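Local coordinates for protein 2',5'-phosphodiesterase 12 (Homo sapiens, PDB 4Z0V) that is a magnesium-binding phosphodiesterase of the endonuclease/exonuclease/phosphatase family, with a DNase I-like fold, at residues Thr107-Thr117 with Ser425-Val434; Ala303-Ser313 with Ser364-Lys372. One frame throughout, in Å; residues are numbered along the deposited sequence.

Interaction 1 (Thr107-Thr117 with Ser425-Val434)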
loop_
_atom_site.group_PDB
_atom_site.type_symbol
_atom_site.label_atom_id
_atom_site.label_comp_id
_atom_site.label_asym_id
_atom_site.label_seq_id
_atom_site.Cartn_x
_atom_site.Cartn_y
_atom_site.Cartn_z
ATOM N N THR A 107 14.781 14.757 8.771
ATOM C CA THR A 107 14.954 13.952 7.553
ATOM C C THR A 107 14.036 12.753 7.577
ATOM O O THR A 107 13.689 12.282 8.656
ATOM C CB THR A 107 16.405 13.421 7.410
ATOM O OG1 THR A 107 16.662 12.437 8.419
ATOM C CG2 THR A 107 17.462 14.506 7.412
ATOM N N CYS A 108 13.668 12.235 6.401
ATOM C CA CYS A 108 12.898 10.984 6.293
ATOM C C CYS A 108 13.630 10.155 5.303
ATOM O O CYS A 108 14.177 10.723 4.369
ATOM C CB CYS A 108 11.451 11.202 5.873
ATOM S SG CYS A 108 10.434 11.991 7.139
ATOM N N THR A 109 13.558 8.824 5.435
ATOM C CA THR A 109 14.263 7.904 4.528
ATOM C C THR A 109 13.797 8.053 3.080
ATOM O O THR A 109 14.554 7.759 2.158
ATOM C CB THR A 109 14.080 6.470 4.991
ATOM O OG1 THR A 109 12.704 6.128 4.831
ATOM C CG2 THR A 109 14.545 6.255 6.428
ATOM N N PHE A 110 12.532 8.465 2.879
ATOM C CA PHE A 110 12.010 8.594 1.531
ATOM C C PHE A 110 12.401 9.922 0.862
ATOM O O PHE A 110 12.100 10.088 -0.323
ATOM C CB PHE A 110 10.477 8.412 1.560
ATOM C CG PHE A 110 9.749 9.241 2.601
ATOM C CD1 PHE A 110 9.552 10.606 2.414
ATOM C CD2 PHE A 110 9.262 8.653 3.768
ATOM C CE1 PHE A 110 8.841 11.360 3.354
ATOM C CE2 PHE A 110 8.547 9.405 4.710
ATOM C CZ PHE A 110 8.343 10.746 4.495
ATOM N N ASP A 111 13.034 10.893 1.593
ATOM C CA ASP A 111 13.418 12.184 0.980
ATOM C C ASP A 111 14.330 12.000 -0.246
ATOM O O ASP A 111 14.053 12.566 -1.302
ATOM C CB ASP A 111 14.089 13.122 1.978
ATOM C CG ASP A 111 13.212 13.584 3.120
ATOM O OD1 ASP A 111 11.968 13.517 2.985
ATOM O OD2 ASP A 111 13.767 14.018 4.145
ATOM N N HIS A 112 15.385 11.180 -0.113
ATOM C CA HIS A 112 16.295 10.919 -1.225
ATOM C C HIS A 112 15.577 10.111 -2.321
ATOM O O HIS A 112 15.813 10.327 -3.492
ATOM C CB HIS A 112 17.533 10.154 -0.729
ATOM C CG HIS A 112 18.492 9.859 -1.837
ATOM N ND1 HIS A 112 19.243 10.868 -2.427
ATOM C CD2 HIS A 112 18.748 8.691 -2.474
ATOM C CE1 HIS A 112 19.960 10.274 -3.373
ATOM N NE2 HIS A 112 19.682 8.972 -3.453
ATOM N N ARG A 113 14.669 9.206 -1.924
ATOM C CA ARG A 113 13.933 8.351 -2.865
ATOM C C ARG A 113 13.049 9.186 -3.775
ATOM O O ARG A 113 12.928 8.867 -4.949
ATOM C CB ARG A 113 13.088 7.340 -2.070
ATOM C CG ARG A 113 13.944 6.468 -1.155
ATOM C CD ARG A 113 13.120 5.322 -0.590
ATOM N NE ARG A 113 13.028 4.216 -1.543
ATOM C CZ ARG A 113 12.233 3.167 -1.392
ATOM N NH1 ARG A 113 11.414 3.091 -0.348
ATOM N NH2 ARG A 113 12.262 2.175 -2.272
ATOM N N HIS A 114 12.530 10.311 -3.265
ATOM C CA HIS A 114 11.672 11.209 -4.029
ATOM C C HIS A 114 12.414 11.909 -5.167
ATOM O O HIS A 114 11.769 12.338 -6.117
ATOM C CB HIS A 114 11.004 12.226 -3.113
ATOM C CG HIS A 114 9.869 11.646 -2.323
ATOM N ND1 HIS A 114 9.363 12.304 -1.229
ATOM C CD2 HIS A 114 9.167 10.495 -2.513
ATOM C CE1 HIS A 114 8.372 11.546 -0.775
ATOM N NE2 HIS A 114 8.232 10.436 -1.509
ATOM N N LEU A 115 13.765 11.891 -5.154
ATOM C CA LEU A 115 14.533 12.418 -6.295
ATOM C C LEU A 115 14.360 11.532 -7.531
ATOM O O LEU A 115 14.665 11.975 -8.638
ATOM C CB LEU A 115 16.039 12.519 -5.950
ATOM C CG LEU A 115 16.410 13.418 -4.756
ATOM C CD1 LEU A 115 17.918 13.480 -4.592
ATOM C CD2 LEU A 115 15.831 14.836 -4.912
ATOM N N TYR A 116 13.929 10.272 -7.342
ATOM C CA TYR A 116 13.708 9.297 -8.430
ATOM C C TYR A 116 12.257 9.310 -8.927
ATOM O O TYR A 116 11.917 8.547 -9.837
ATOM C CB TYR A 116 14.044 7.884 -7.941
ATOM C CG TYR A 116 15.521 7.666 -7.704
ATOM C CD1 TYR A 116 16.140 8.136 -6.546
ATOM C CD2 TYR A 116 16.312 7.028 -8.654
ATOM C CE1 TYR A 116 17.514 7.995 -6.354
ATOM C CE2 TYR A 116 17.681 6.856 -8.457
ATOM C CZ TYR A 116 18.284 7.373 -7.324
ATOM O OH TYR A 116 19.629 7.180 -7.119
ATOM N N THR A 117 11.395 10.121 -8.288
ATOM C CA THR A 117 9.951 10.140 -8.587
ATOM C C THR A 117 9.444 11.569 -8.624
ATOM O O THR A 117 8.374 11.873 -8.094
ATOM C CB THR A 117 9.194 9.319 -7.493
ATOM O OG1 THR A 117 9.307 9.976 -6.229
ATOM C CG2 THR A 117 9.675 7.875 -7.376
ATOM N N SER A 425 12.088 8.792 11.385
ATOM C CA SER A 425 12.316 9.119 9.991
ATOM C C SER A 425 11.707 8.099 9.023
ATOM O O SER A 425 11.832 8.266 7.818
ATOM C CB SER A 425 13.821 9.226 9.741
ATOM O OG SER A 425 14.370 10.246 10.561
ATOM N N HIS A 426 11.062 7.043 9.545
ATOM C CA HIS A 426 10.537 5.959 8.711
ATOM C C HIS A 426 9.283 5.378 9.369
ATOM O O HIS A 426 9.357 4.856 10.482
ATOM C CB HIS A 426 11.633 4.895 8.556
ATOM C CG HIS A 426 11.295 3.898 7.503
ATOM N ND1 HIS A 426 11.676 4.083 6.198
ATOM C CD2 HIS A 426 10.548 2.774 7.589
ATOM C CE1 HIS A 426 11.181 3.055 5.524
ATOM N NE2 HIS A 426 10.508 2.231 6.323
ATOM N N PRO A 427 8.115 5.486 8.695
ATOM C CA PRO A 427 6.847 5.163 9.368
ATOM C C PRO A 427 6.378 3.710 9.383
ATOM O O PRO A 427 5.214 3.464 9.700
ATOM C CB PRO A 427 5.845 6.022 8.583
ATOM C CG PRO A 427 6.409 5.975 7.147
ATOM C CD PRO A 427 7.882 6.140 7.379
ATOM N N SER A 428 7.223 2.753 9.033
ATOM C CA SER A 428 6.776 1.353 9.054
ATOM C C SER A 428 7.954 0.473 9.467
ATOM O O SER A 428 9.072 0.962 9.500
ATOM C CB SER A 428 6.259 0.956 7.665
ATOM O OG SER A 428 5.989 -0.442 7.638
ATOM N N ASP A 429 7.722 -0.810 9.773
ATOM C CA ASP A 429 8.840 -1.721 10.005
ATOM C C ASP A 429 9.286 -2.306 8.649
ATOM O O ASP A 429 10.305 -2.981 8.573
ATOM C CB ASP A 429 8.502 -2.817 11.029
ATOM C CG ASP A 429 7.264 -3.654 10.782
ATOM O OD1 ASP A 429 6.384 -3.214 10.018
ATOM O OD2 ASP A 429 7.097 -4.664 11.477
ATOM N N HIS A 430 8.518 -2.030 7.574
ATOM C CA HIS A 430 8.871 -2.419 6.206
ATOM C C HIS A 430 9.306 -1.199 5.414
ATOM O O HIS A 430 9.045 -0.069 5.817
ATOM C CB HIS A 430 7.689 -3.095 5.497
ATOM C CG HIS A 430 7.360 -4.462 6.000
ATOM N ND1 HIS A 430 7.571 -5.591 5.213
ATOM C CD2 HIS A 430 6.783 -4.839 7.159
ATOM C CE1 HIS A 430 7.146 -6.622 5.935
ATOM N NE2 HIS A 430 6.664 -6.221 7.116
ATOM N N ILE A 431 9.937 -1.428 4.262
ATOM C CA ILE A 431 10.386 -0.384 3.349
ATOM C C ILE A 431 9.582 -0.512 2.068
ATOM O O ILE A 431 9.479 -1.617 1.524
ATOM C CB ILE A 431 11.898 -0.538 3.109
ATOM C CG1 ILE A 431 12.687 -0.454 4.439
ATOM C CG2 ILE A 431 12.386 0.478 2.078
ATOM C CD1 ILE A 431 14.197 -0.862 4.308
ATOM N N ALA A 432 9.021 0.600 1.581
ATOM C CA ALA A 432 8.247 0.602 0.352
ATOM C C ALA A 432 9.082 0.200 -0.825
ATOM O O ALA A 432 10.251 0.631 -0.948
ATOM C CB ALA A 432 7.666 1.999 0.089
ATOM N N LEU A 433 8.513 -0.653 -1.675
ATOM C CA LEU A 433 9.146 -0.980 -2.968
ATOM C C LEU A 433 8.551 -0.094 -4.010
ATOM O O LEU A 433 7.338 0.062 -4.043
ATOM C CB LEU A 433 8.934 -2.435 -3.367
ATOM C CG LEU A 433 9.543 -3.489 -2.493
ATOM C CD1 LEU A 433 9.209 -4.832 -3.070
ATOM C CD2 LEU A 433 11.063 -3.310 -2.371
ATOM N N VAL A 434 9.381 0.552 -4.828
ATOM C CA VAL A 434 8.884 1.460 -5.879
ATOM C C VAL A 434 9.672 1.186 -7.141
ATOM O O VAL A 434 10.909 1.173 -7.098
ATOM C CB VAL A 434 9.016 2.957 -5.474
ATOM C CG1 VAL A 434 8.283 3.875 -6.473
ATOM C CG2 VAL A 434 8.536 3.211 -4.049
#
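Arg113 brings a charged donor to the backbone of Ala432: NH1 and NH2 of the arginine both donate to Ala432 O, at 2.8 and 2.9 Å, the carbonyl oxygen lying in the guanidinium plane. The arginine chain bends at chi3 (82°) to present this end, and its NE is taken by Pro408 O, so backbone carbonyls hold the buried group on two edges and fix its rotation.

The remaining hydrogen bonds gather where Cys108 and Ser425 bring the backbones closest. Thr109 N donates to Ser425 O at 3.0 Å, nearly straight at 162°, while Ser425 OG reaches Thr107 O over 2.9 Å from above the carbonyl plane. Thr109 OG1 meets His426 ND1 at the ring edge, 2.7 Å away. On the far side of the same ring, NE2 donates to His430 O at 2.8 Å, and the imidazole is thereby clamped between two partners.

Contacts through carbon are sparse. Phe110 receives Pro427 CD at its ring edge, 4.3 Å from CE2. Separately, the methyl Val434 CG2 lies over one face of the Arg113 guanidinium.

The short helix 110-113 and the residues leading into it are thus tied to the loop entering strand 433-439, with helix 159-172 touching Phe110, Pro427 and Ala432, and strand 125-132 meeting Thr117, Pro427 and Ala432.

Interaction 2 (Ala303-Ser313 with Ser364-Lys372); sequences AVALAHIRHVS and SLTHFFKLK
The Phe369 ring carries the guanidinium of Arg310 on one face and is met at its edge by Leu306 O and Ser313 OG. The two flat groups are nearly parallel, their planes 18° apart, and Arg310 CZ stands 3.9 Å from the Phe369 ring centroid, a cation-pi stack with NH2 over the ring centre. At the rim, Leu306 O comes within 3.3 Å of Phe369 CE2. A second flat group, the His367 imidazole, takes Leu306 CD1 over one face in a CH-pi contact, 3.6 Å from the ring centroid.

Arg310 reaches the phenyl by folding back: CG lies anti to the backbone N (chi1 177°), and bends at chi2 and chi3 then lay the guanidinium along the ring. Two waters in the guanidinium plane hold it there. One accepts from Arg310 NE and Phe368 N; the other accepts from Arg310 NH2 and donates to Phe368 O, 2.7 Å away.

Around the stack the packing is apolar. The other methyl of Leu306, CD2, meets Leu371 CD1 at 4.0 Å, Ile309 CG2 touches Phe369 CZ, and Ala303 CB lies 3.8 Å from Leu365 CD1. Phe369 N donates to His367 ND1 at 3.0 Å, and His367 NE2 donates to Phe339 O, so both ring nitrogens are engaged and the imidazole is kept flat against Leu306.

Helix 295-316 and the run from strand 365-366 to strand 371-373 therefore meet through dispersion and cation-pi attraction, with direct hydrogen bonding replaced by water bridges. The phenyl face probably helps to stabilise the arginine's charge, while the waters link its polar edge to the Phe368 backbone at the partly exposed side of an otherwise buried interface.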
loop_
_atom_site.group_PDB
_atom_site.type_symbol
_atom_site.label_atom_id
_atom_site.label_comp_id
_atom_site.label_asym_id
_atom_site.label_seq_id
_atom_site.Cartn_x
_atom_site.Cartn_y
_atom_site.Cartn_z
ATOM N N ALA A 303 0.065 -21.042 -4.571
ATOM C CA ALA A 303 -0.503 -21.910 -5.616
ATOM C C ALA A 303 -1.986 -21.536 -5.888
ATOM O O ALA A 303 -2.397 -21.458 -7.055
ATOM C CB ALA A 303 -0.395 -23.368 -5.188
ATOM N N VAL A 304 -2.752 -21.240 -4.815
ATOM C CA VAL A 304 -4.160 -20.791 -4.938
ATOM C C VAL A 304 -4.162 -19.432 -5.655
ATOM O O VAL A 304 -4.976 -19.209 -6.568
ATOM C CB VAL A 304 -4.875 -20.682 -3.564
ATOM C CG1 VAL A 304 -6.273 -20.041 -3.701
ATOM C CG2 VAL A 304 -4.979 -22.038 -2.864
ATOM N N ALA A 305 -3.304 -18.509 -5.183
ATOM C CA ALA A 305 -3.252 -17.146 -5.751
ATOM C C ALA A 305 -2.981 -17.192 -7.236
ATOM O O ALA A 305 -3.682 -16.537 -7.999
ATOM C CB ALA A 305 -2.180 -16.297 -5.051
ATOM N N LEU A 306 -1.962 -17.949 -7.655
ATOM C CA LEU A 306 -1.600 -17.996 -9.074
ATOM C C LEU A 306 -2.695 -18.648 -9.926
ATOM O O LEU A 306 -2.961 -18.138 -11.021
ATOM C CB LEU A 306 -0.239 -18.680 -9.290
ATOM C CG LEU A 306 0.987 -17.914 -8.722
ATOM C CD1 LEU A 306 2.296 -18.710 -8.978
ATOM C CD2 LEU A 306 1.106 -16.479 -9.312
ATOM N N ALA A 307 -3.369 -19.691 -9.411
ATOM C CA ALA A 307 -4.485 -20.341 -10.123
ATOM C C ALA A 307 -5.664 -19.364 -10.231
ATOM O O ALA A 307 -6.324 -19.316 -11.260
ATOM C CB ALA A 307 -4.918 -21.621 -9.414
ATOM N N HIS A 308 -5.924 -18.598 -9.166
ATOM C CA HIS A 308 -6.977 -17.592 -9.195
ATOM C C HIS A 308 -6.644 -16.484 -10.215
ATOM O O HIS A 308 -7.497 -16.091 -11.007
ATOM C CB HIS A 308 -7.215 -16.964 -7.796
ATOM C CG HIS A 308 -8.357 -15.993 -7.820
ATOM N ND1 HIS A 308 -9.648 -16.402 -8.149
ATOM C CD2 HIS A 308 -8.363 -14.653 -7.614
ATOM C CE1 HIS A 308 -10.398 -15.310 -8.106
ATOM N NE2 HIS A 308 -9.670 -14.230 -7.800
ATOM N N ILE A 309 -5.411 -15.993 -10.194
ATOM C CA ILE A 309 -4.997 -14.919 -11.103
ATOM C C ILE A 309 -5.017 -15.428 -12.554
ATOM O O ILE A 309 -5.416 -14.673 -13.458
ATOM C CB ILE A 309 -3.617 -14.357 -10.681
ATOM C CG1 ILE A 309 -3.749 -13.578 -9.341
ATOM C CG2 ILE A 309 -3.060 -13.454 -11.775
ATOM C CD1 ILE A 309 -2.406 -13.388 -8.579
ATOM N N ARG A 310 -4.656 -16.715 -12.767
ATOM C CA ARG A 310 -4.706 -17.312 -14.107
ATOM C C ARG A 310 -6.165 -17.320 -14.597
ATOM O O ARG A 310 -6.437 -16.962 -15.737
ATOM C CB ARG A 310 -4.098 -18.747 -14.071
ATOM C CG ARG A 310 -4.144 -19.556 -15.390
ATOM C CD ARG A 310 -3.376 -18.950 -16.550
ATOM N NE ARG A 310 -1.926 -19.038 -16.357
ATOM C CZ ARG A 310 -1.028 -18.369 -17.071
ATOM N NH1 ARG A 310 -1.417 -17.539 -18.034
ATOM N NH2 ARG A 310 0.262 -18.497 -16.809
ATOM N N HIS A 311 -7.096 -17.670 -13.714
ATOM C CA HIS A 311 -8.518 -17.692 -14.059
ATOM C C HIS A 311 -8.991 -16.300 -14.435
ATOM O O HIS A 311 -9.648 -16.125 -15.458
ATOM C CB HIS A 311 -9.353 -18.223 -12.881
ATOM C CG HIS A 311 -10.828 -18.138 -13.098
ATOM N ND1 HIS A 311 -11.457 -18.889 -14.070
ATOM C CD2 HIS A 311 -11.759 -17.414 -12.433
ATOM C CE1 HIS A 311 -12.747 -18.595 -13.975
ATOM N NE2 HIS A 311 -12.975 -17.722 -12.994
ATOM N N VAL A 312 -8.699 -15.307 -13.579
ATOM C CA VAL A 312 -9.142 -13.945 -13.862
ATOM C C VAL A 312 -8.535 -13.412 -15.159
ATOM O O VAL A 312 -9.251 -12.818 -15.977
ATOM C CB VAL A 312 -8.792 -13.011 -12.674
ATOM C CG1 VAL A 312 -9.034 -11.538 -13.026
ATOM C CG2 VAL A 312 -9.586 -13.404 -11.433
ATOM N N SER A 313 -7.215 -13.562 -15.308
ATOM C CA SER A 313 -6.490 -12.945 -16.406
ATOM C C SER A 313 -6.587 -13.671 -17.739
ATOM O O SER A 313 -6.359 -13.013 -18.749
ATOM C CB SER A 313 -5.016 -12.735 -16.051
ATOM O OG SER A 313 -4.308 -13.961 -15.906
ATOM N N SER A 364 4.248 -31.730 -5.674
ATOM C CA SER A 364 4.830 -31.076 -6.832
ATOM C C SER A 364 3.846 -30.010 -7.303
ATOM O O SER A 364 2.650 -30.288 -7.386
ATOM C CB SER A 364 5.087 -32.102 -7.931
ATOM O OG SER A 364 5.813 -31.521 -9.004
ATOM N N LEU A 365 4.320 -28.795 -7.573
ATOM C CA LEU A 365 3.453 -27.712 -8.076
ATOM C C LEU A 365 4.059 -27.110 -9.306
ATOM O O LEU A 365 5.274 -26.996 -9.376
ATOM C CB LEU A 365 3.237 -26.589 -7.039
ATOM C CG LEU A 365 2.650 -26.933 -5.659
ATOM C CD1 LEU A 365 2.633 -25.693 -4.791
ATOM C CD2 LEU A 365 1.257 -27.523 -5.763
ATOM N N THR A 366 3.213 -26.685 -10.259
ATOM C CA THR A 366 3.658 -26.048 -11.497
ATOM C C THR A 366 2.768 -24.885 -11.873
ATOM O O THR A 366 1.568 -24.926 -11.631
ATOM C CB THR A 366 3.670 -27.039 -12.669
ATOM O OG1 THR A 366 2.391 -27.650 -12.779
ATOM C CG2 THR A 366 4.744 -28.070 -12.547
ATOM N N HIS A 367 3.350 -23.865 -12.494
ATOM C CA HIS A 367 2.558 -22.734 -12.995
ATOM C C HIS A 367 3.240 -22.251 -14.256
ATOM O O HIS A 367 4.458 -22.476 -14.426
ATOM C CB HIS A 367 2.328 -21.613 -11.948
ATOM C CG HIS A 367 3.518 -20.739 -11.712
ATOM N ND1 HIS A 367 3.794 -19.668 -12.539
ATOM C CD2 HIS A 367 4.466 -20.807 -10.750
ATOM C CE1 HIS A 367 4.908 -19.125 -12.070
ATOM N NE2 HIS A 367 5.352 -19.779 -10.994
ATOM N N PHE A 368 2.505 -21.534 -15.116
ATOM C CA PHE A 368 3.089 -21.088 -16.380
ATOM C C PHE A 368 3.265 -19.586 -16.479
ATOM O O PHE A 368 3.486 -19.086 -17.585
ATOM C CB PHE A 368 2.275 -21.619 -17.584
ATOM C CG PHE A 368 2.067 -23.111 -17.497
ATOM C CD1 PHE A 368 3.144 -23.986 -17.587
ATOM C CD2 PHE A 368 0.803 -23.639 -17.258
ATOM C CE1 PHE A 368 2.958 -25.366 -17.475
ATOM C CE2 PHE A 368 0.617 -25.020 -17.146
ATOM C CZ PHE A 368 1.699 -25.873 -17.245
ATOM N N PHE A 369 3.223 -18.853 -15.339
ATOM C CA PHE A 369 3.496 -17.423 -15.404
ATOM C C PHE A 369 4.990 -17.190 -15.520
ATOM O O PHE A 369 5.760 -17.948 -14.930
ATOM C CB PHE A 369 3.013 -16.740 -14.108
ATOM C CG PHE A 369 1.519 -16.584 -14.012
ATOM C CD1 PHE A 369 0.869 -15.542 -14.666
ATOM C CD2 PHE A 369 0.759 -17.478 -13.270
ATOM C CE1 PHE A 369 -0.517 -15.368 -14.533
ATOM C CE2 PHE A 369 -0.617 -17.297 -13.124
ATOM C CZ PHE A 369 -1.241 -16.241 -13.757
ATOM N N LYS A 370 5.407 -16.129 -16.212
ATOM C CA LYS A 370 6.832 -15.761 -16.257
ATOM C C LYS A 370 6.937 -14.484 -15.458
ATOM O O LYS A 370 6.586 -13.411 -15.962
ATOM C CB LYS A 370 7.350 -15.618 -17.695
ATOM C CG LYS A 370 7.075 -16.848 -18.563
ATOM C CD LYS A 370 7.648 -18.154 -17.977
ATOM C CE LYS A 370 6.995 -19.370 -18.604
ATOM N NZ LYS A 370 7.375 -20.615 -17.888
ATOM N N LEU A 371 7.331 -14.629 -14.175
ATOM C CA LEU A 371 7.347 -13.542 -13.196
ATOM C C LEU A 371 8.720 -13.211 -12.746
ATOM O O LEU A 371 9.524 -14.091 -12.474
ATOM C CB LEU A 371 6.483 -13.884 -11.968
ATOM C CG LEU A 371 4.997 -14.176 -12.248
ATOM C CD1 LEU A 371 4.342 -14.830 -11.045
ATOM C CD2 LEU A 371 4.249 -12.925 -12.661
ATOM N N LYS A 372 8.995 -11.930 -12.695
ATOM C CA LYS A 372 10.285 -11.425 -12.259
ATOM C C LYS A 372 10.036 -10.511 -11.085
ATOM O O LYS A 372 9.057 -9.763 -11.111
ATOM C CB LYS A 372 10.946 -10.650 -13.417
ATOM C CG LYS A 372 12.249 -9.937 -13.068
ATOM C CD LYS A 372 12.703 -9.009 -14.195
ATOM C CE LYS A 372 13.911 -8.205 -13.761
ATOM N NZ LYS A 372 14.371 -7.269 -14.818
HETATM O O HOH W 1 -0.414 -20.956 -14.499
HETATM O O HOH W 2 2.247 -16.900 -18.660
#

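In the fold
The two contacts lie with their centres about 31 Å apart and their nearest atoms about 9 Å apart, without touching. Along the chain, both segments of interaction 2 fall between the two segments of interaction 1. Each belongs to a different sheet of the DNase I-like domain: strand 433-439 of interaction 1 runs in the six-stranded mixed sheet, and strand 371-373 of interaction 2 in the seven-stranded one. Interaction 1 joins the segment preceding strand 125-132 to the run into the last strand, with the side chain of His426 about 12 Å from the bound magnesium ion, whereas interaction 2 packs helix 295-316 on the run 364-372, farther from the chain centre, so the two contacts fasten separate parts of the domain.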